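Lasso peptide isopeptidase AtxE2 (Asticcacaulis excentricus, PDB 5TXE) hydrolyses the isopeptide bond of the lasso peptides astexin-2 and astexin-3, recognising their threaded loop and turning them into linear peptides. Local coordinates at residues A588-F591 with V592-A595; V533-G536 with L537-H541. The protein carries 1 engineered substitution. One frame throughout, in Å; residues are numbered along the deposited sequence.

Interaction 1. Residues A588-F591 with V592-A595; sequences ATSF and VVNA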
loop_
_atom_site.group_PDB
_atom_site.type_symbol
_atom_site.label_atom_id
_atom_site.label_comp_id
_atom_site.label_asym_id
_atom_site.label_seq_id
_atom_site.Cartn_x
_atom_site.Cartn_y
_atom_site.Cartn_z
ATOM N N ALA A 588 21.182 -12.966 -12.691
ATOM C CA ALA A 588 20.276 -13.656 -11.768
ATOM C C ALA A 588 18.817 -13.369 -12.011
ATOM O O ALA A 588 17.971 -14.056 -11.436
ATOM C CB ALA A 588 20.619 -13.220 -10.353
ATOM N N THR A 589 18.502 -12.322 -12.794
ATOM C CA THR A 589 17.094 -11.904 -12.967
ATOM C C THR A 589 16.610 -11.568 -14.395
ATOM O O THR A 589 15.419 -11.572 -14.603
ATOM C CB THR A 589 16.753 -10.646 -12.149
ATOM O OG1 THR A 589 17.597 -9.563 -12.571
ATOM C CG2 THR A 589 16.926 -10.871 -10.651
ATOM N N SER A 590 17.504 -11.311 -15.346
ATOM C CA SER A 590 17.109 -10.880 -16.673
ATOM C C SER A 590 16.482 -12.018 -17.440
ATOM O O SER A 590 17.086 -13.092 -17.579
ATOM C CB SER A 590 18.268 -10.313 -17.467
ATOM O OG SER A 590 17.946 -10.368 -18.849
ATOM N N PHE A 591 15.265 -11.782 -17.934
ATOM C CA PHE A 591 14.633 -12.754 -18.820
ATOM C C PHE A 591 15.232 -12.781 -20.226
ATOM O O PHE A 591 15.126 -13.790 -20.931
ATOM C CB PHE A 591 13.118 -12.535 -18.913
ATOM C CG PHE A 591 12.354 -12.939 -17.685
ATOM C CD1 PHE A 591 12.949 -13.601 -16.632
ATOM C CD2 PHE A 591 11.020 -12.658 -17.602
ATOM C CE1 PHE A 591 12.194 -13.993 -15.533
ATOM C CE2 PHE A 591 10.272 -13.001 -16.497
ATOM C CZ PHE A 591 10.850 -13.676 -15.462
ATOM N N VAL A 592 15.877 -11.714 -20.644
ATOM C CA VAL A 592 16.575 -11.762 -21.931
ATOM C C VAL A 592 17.768 -12.754 -21.824
ATOM O O VAL A 592 17.888 -13.661 -22.622
ATOM C CB VAL A 592 17.081 -10.348 -22.364
ATOM C CG1 VAL A 592 17.894 -10.390 -23.680
ATOM C CG2 VAL A 592 15.900 -9.434 -22.547
ATOM N N VAL A 593 18.612 -12.581 -20.814
ATOM C CA VAL A 593 19.739 -13.501 -20.568
ATOM C C VAL A 593 19.271 -14.944 -20.393
ATOM O O VAL A 593 19.838 -15.839 -21.008
ATOM C CB VAL A 593 20.542 -13.036 -19.344
ATOM C CG1 VAL A 593 21.600 -14.056 -18.917
ATOM C CG2 VAL A 593 21.168 -11.674 -19.628
ATOM N N ASN A 594 18.205 -15.178 -19.624
ATOM C CA ASN A 594 17.808 -16.521 -19.235
ATOM C C ASN A 594 16.607 -17.077 -19.944
ATOM O O ASN A 594 16.129 -18.150 -19.599
ATOM C CB ASN A 594 17.518 -16.510 -17.740
ATOM C CG ASN A 594 18.770 -16.216 -16.924
ATOM O OD1 ASN A 594 19.671 -17.045 -16.910
ATOM N ND2 ASN A 594 18.846 -15.041 -16.269
ATOM N N ALA A 595 16.153 -16.423 -21.008
ATOM C CA ALA A 595 14.944 -16.886 -21.704
ATOM C C ALA A 595 14.925 -18.364 -22.040
ATOM O O ALA A 595 13.908 -19.044 -21.896
ATOM C CB ALA A 595 14.745 -16.121 -23.004
#
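N594 grips the backbone oxygen of S590 with two N-H groups, while the hydroxyl of S590 starts the short helix that carries N594. A chi1 of 159° sets OG opposite its own backbone N and beside the carbonyl carbon, facing the N-H groups of the first turn, and it accepts the N-H of V593 at 3.0 Å from OG to N. The bond is almost straight, 171° at the hydrogen, and makes S590 the N-cap; serine suits the place because its short hydroxyl can take up an N-H of the first turn, which has no helical carbonyl before it. V593 leans on the same group, its CG2 lying 3.6 Å from S590 OG. F591 sends its ring away from the turn, and only its CB stays near, 3.4 Å from V592 N; an aromatic suits that buried side, where H534, I538 and L621 pack against it. One turn on, S590 O receives N594 N at 3.1 Å and N594 ND2 at 2.9 Å, the two donors arriving from opposite faces of the carbonyl plane. CG of N594 stands beside its own backbone N (chi1 -65°), which lets ND2 reach the oxygen that N-H already holds. A second bond from ND2 goes to A587 O, tying the approaching loop to the helix. With an alanine here, S590 O would keep the backbone N-H but would probably lose its second donor, and A587 O would be left without this mate. S590 OG also bonds D581 OD2, a carboxylate probably favoured by the N-H groups at the start of this short helix. In this buried place S590 OG and O are both paired, OG with V593 N and D581, O with N594 twice over.

Interaction 2. Residues V533-G536 with L537-H541; sequences VHFG and LINSH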
loop_
_atom_site.group_PDB
_atom_site.type_symbol
_atom_site.label_atom_id
_atom_site.label_comp_id
_atom_site.label_asym_id
_atom_site.label_seq_id
_atom_site.Cartn_x
_atom_site.Cartn_y
_atom_site.Cartn_z
ATOM N N VAL A 533 9.336 -12.885 -8.112
ATOM C CA VAL A 533 8.925 -13.822 -9.124
ATOM C C VAL A 533 9.993 -14.035 -10.154
ATOM O O VAL A 533 10.225 -15.161 -10.571
ATOM C CB VAL A 533 7.705 -13.362 -9.875
ATOM C CG1 VAL A 533 7.391 -14.306 -11.019
ATOM C CG2 VAL A 533 6.513 -13.299 -8.921
ATOM N N HIS A 534 10.642 -12.965 -10.578
ATOM C CA HIS A 534 11.604 -13.073 -11.691
ATOM C C HIS A 534 12.795 -13.870 -11.190
ATOM O O HIS A 534 13.255 -14.795 -11.840
ATOM C CB HIS A 534 12.048 -11.696 -12.253
ATOM C CG HIS A 534 10.907 -10.802 -12.637
ATOM N ND1 HIS A 534 10.946 -9.430 -12.478
ATOM C CD2 HIS A 534 9.665 -11.098 -13.084
ATOM C CE1 HIS A 534 9.790 -8.929 -12.860
ATOM N NE2 HIS A 534 8.996 -9.922 -13.219
ATOM N N PHE A 535 13.265 -13.470 -10.031
ATOM C CA PHE A 535 14.371 -14.185 -9.334
ATOM C C PHE A 535 14.040 -15.643 -9.098
ATOM O O PHE A 535 14.858 -16.525 -9.302
ATOM C CB PHE A 535 14.671 -13.506 -7.977
ATOM C CG PHE A 535 15.964 -13.934 -7.352
ATOM C CD1 PHE A 535 17.150 -13.352 -7.744
ATOM C CD2 PHE A 535 15.998 -14.990 -6.453
ATOM C CE1 PHE A 535 18.351 -13.745 -7.187
ATOM C CE2 PHE A 535 17.186 -15.385 -5.853
ATOM C CZ PHE A 535 18.368 -14.760 -6.232
ATOM N N GLY A 536 12.824 -15.895 -8.680
ATOM C CA GLY A 536 12.398 -17.240 -8.332
ATOM C C GLY A 536 12.342 -18.175 -9.494
ATOM O O GLY A 536 12.640 -19.393 -9.345
ATOM N N LEU A 537 11.940 -17.667 -10.655
ATOM C CA LEU A 537 11.745 -18.560 -11.812
ATOM C C LEU A 537 13.098 -18.906 -12.413
ATOM O O LEU A 537 13.245 -19.865 -13.105
ATOM C CB LEU A 537 10.869 -17.922 -12.868
ATOM C CG LEU A 537 9.449 -17.631 -12.472
ATOM C CD1 LEU A 537 8.645 -17.155 -13.670
ATOM C CD2 LEU A 537 8.772 -18.822 -11.863
ATOM N N ILE A 538 14.086 -18.084 -12.158
ATOM C CA ILE A 538 15.406 -18.332 -12.703
ATOM C C ILE A 538 16.254 -19.151 -11.755
ATOM O O ILE A 538 17.046 -19.947 -12.200
ATOM C CB ILE A 538 16.117 -17.010 -13.010
ATOM C CG1 ILE A 538 15.480 -16.393 -14.273
ATOM C CG2 ILE A 538 17.625 -17.175 -13.218
ATOM C CD1 ILE A 538 15.744 -14.923 -14.345
ATOM N N ASN A 539 16.126 -18.921 -10.458
ATOM C CA ASN A 539 17.036 -19.514 -9.491
ATOM C C ASN A 539 16.421 -20.671 -8.681
ATOM O O ASN A 539 16.957 -21.069 -7.655
ATOM C CB ASN A 539 17.552 -18.393 -8.583
ATOM C CG ASN A 539 18.361 -17.359 -9.332
ATOM O OD1 ASN A 539 19.479 -17.604 -9.669
ATOM N ND2 ASN A 539 17.768 -16.210 -9.626
ATOM N N SER A 540 15.280 -21.194 -9.135
ATOM C CA SER A 540 14.721 -22.405 -8.609
ATOM C C SER A 540 13.852 -23.055 -9.663
ATOM O O SER A 540 13.485 -22.453 -10.657
ATOM C CB SER A 540 13.897 -22.092 -7.388
ATOM O OG SER A 540 12.532 -21.930 -7.680
ATOM N N HIS A 541 13.521 -24.306 -9.454
ATOM C CA HIS A 541 12.514 -25.014 -10.229
ATOM C C HIS A 541 11.408 -25.460 -9.330
ATOM O O HIS A 541 10.763 -26.470 -9.534
ATOM C CB HIS A 541 13.164 -26.219 -10.925
ATOM C CG HIS A 541 14.122 -25.842 -12.004
ATOM N ND1 HIS A 541 15.450 -25.542 -11.754
ATOM C CD2 HIS A 541 13.966 -25.751 -13.346
ATOM C CE1 HIS A 541 16.058 -25.253 -12.892
ATOM N NE2 HIS A 541 15.177 -25.362 -13.872
#
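L537 lies alongside V533 one turn back, both side chains pointing the same way, with L537 CD1 4.1 Å from V533 CG1; two branched aliphatic chains make an apolar contact on the side of helix 528-539 that faces strand 545-548. Beneath them L537 N donates to V533 O at 3.0 Å. G536 adds no side chain to this closely packed turn, and its carbonyl does the bonding, accepting S540 OG at 3.0 Å. F535 and N539 are joined more intricately. N539 N and ND2 both bond F535 O at 2.9 Å, the amide nitrogen on a lone pair in the carbonyl plane; ND2 also bonds A588 O of the loop before helix 591-594. The same ND2 sits 3.4 Å above the centre of the F535 ring, whose plane is 32° from the amide plane. Because F535 CG is anti to its N (chi1 -166°), the ring extends beneath the asparagine; a flat aromatic suits a place where an amide nitrogen lies over its face. The helix is the crossover between strands 521-525 and 545-548: V533 and L537 pack on A546 of the latter strand, while F535 meets W497 of helix 494-512 edge-to-face.

How the interactions relate
Interactions 1 and 2 lie in series along the chain, their centres 10 Å apart, and join directly where A588 O comes 2.8 Å from N539 ND2, probably a hydrogen bond. The loop entering helix 591-594 is thus tied to the end of helix 528-539. Beside that bond I538 packs against the loop, its CD1 3.4 Å from T589 O and 3.7 Å from N594 ND2, and the rings of H534 and F591 meet at about 75°. Interaction 1 is away from the catalytic residues. Interaction 2 is closer: the side chain of H534 is about 9 Å from that of E610, inferred to belong to the charge relay, and that of V533 about 9 Å from that of Y438, which stabilises the alkoxide intermediate.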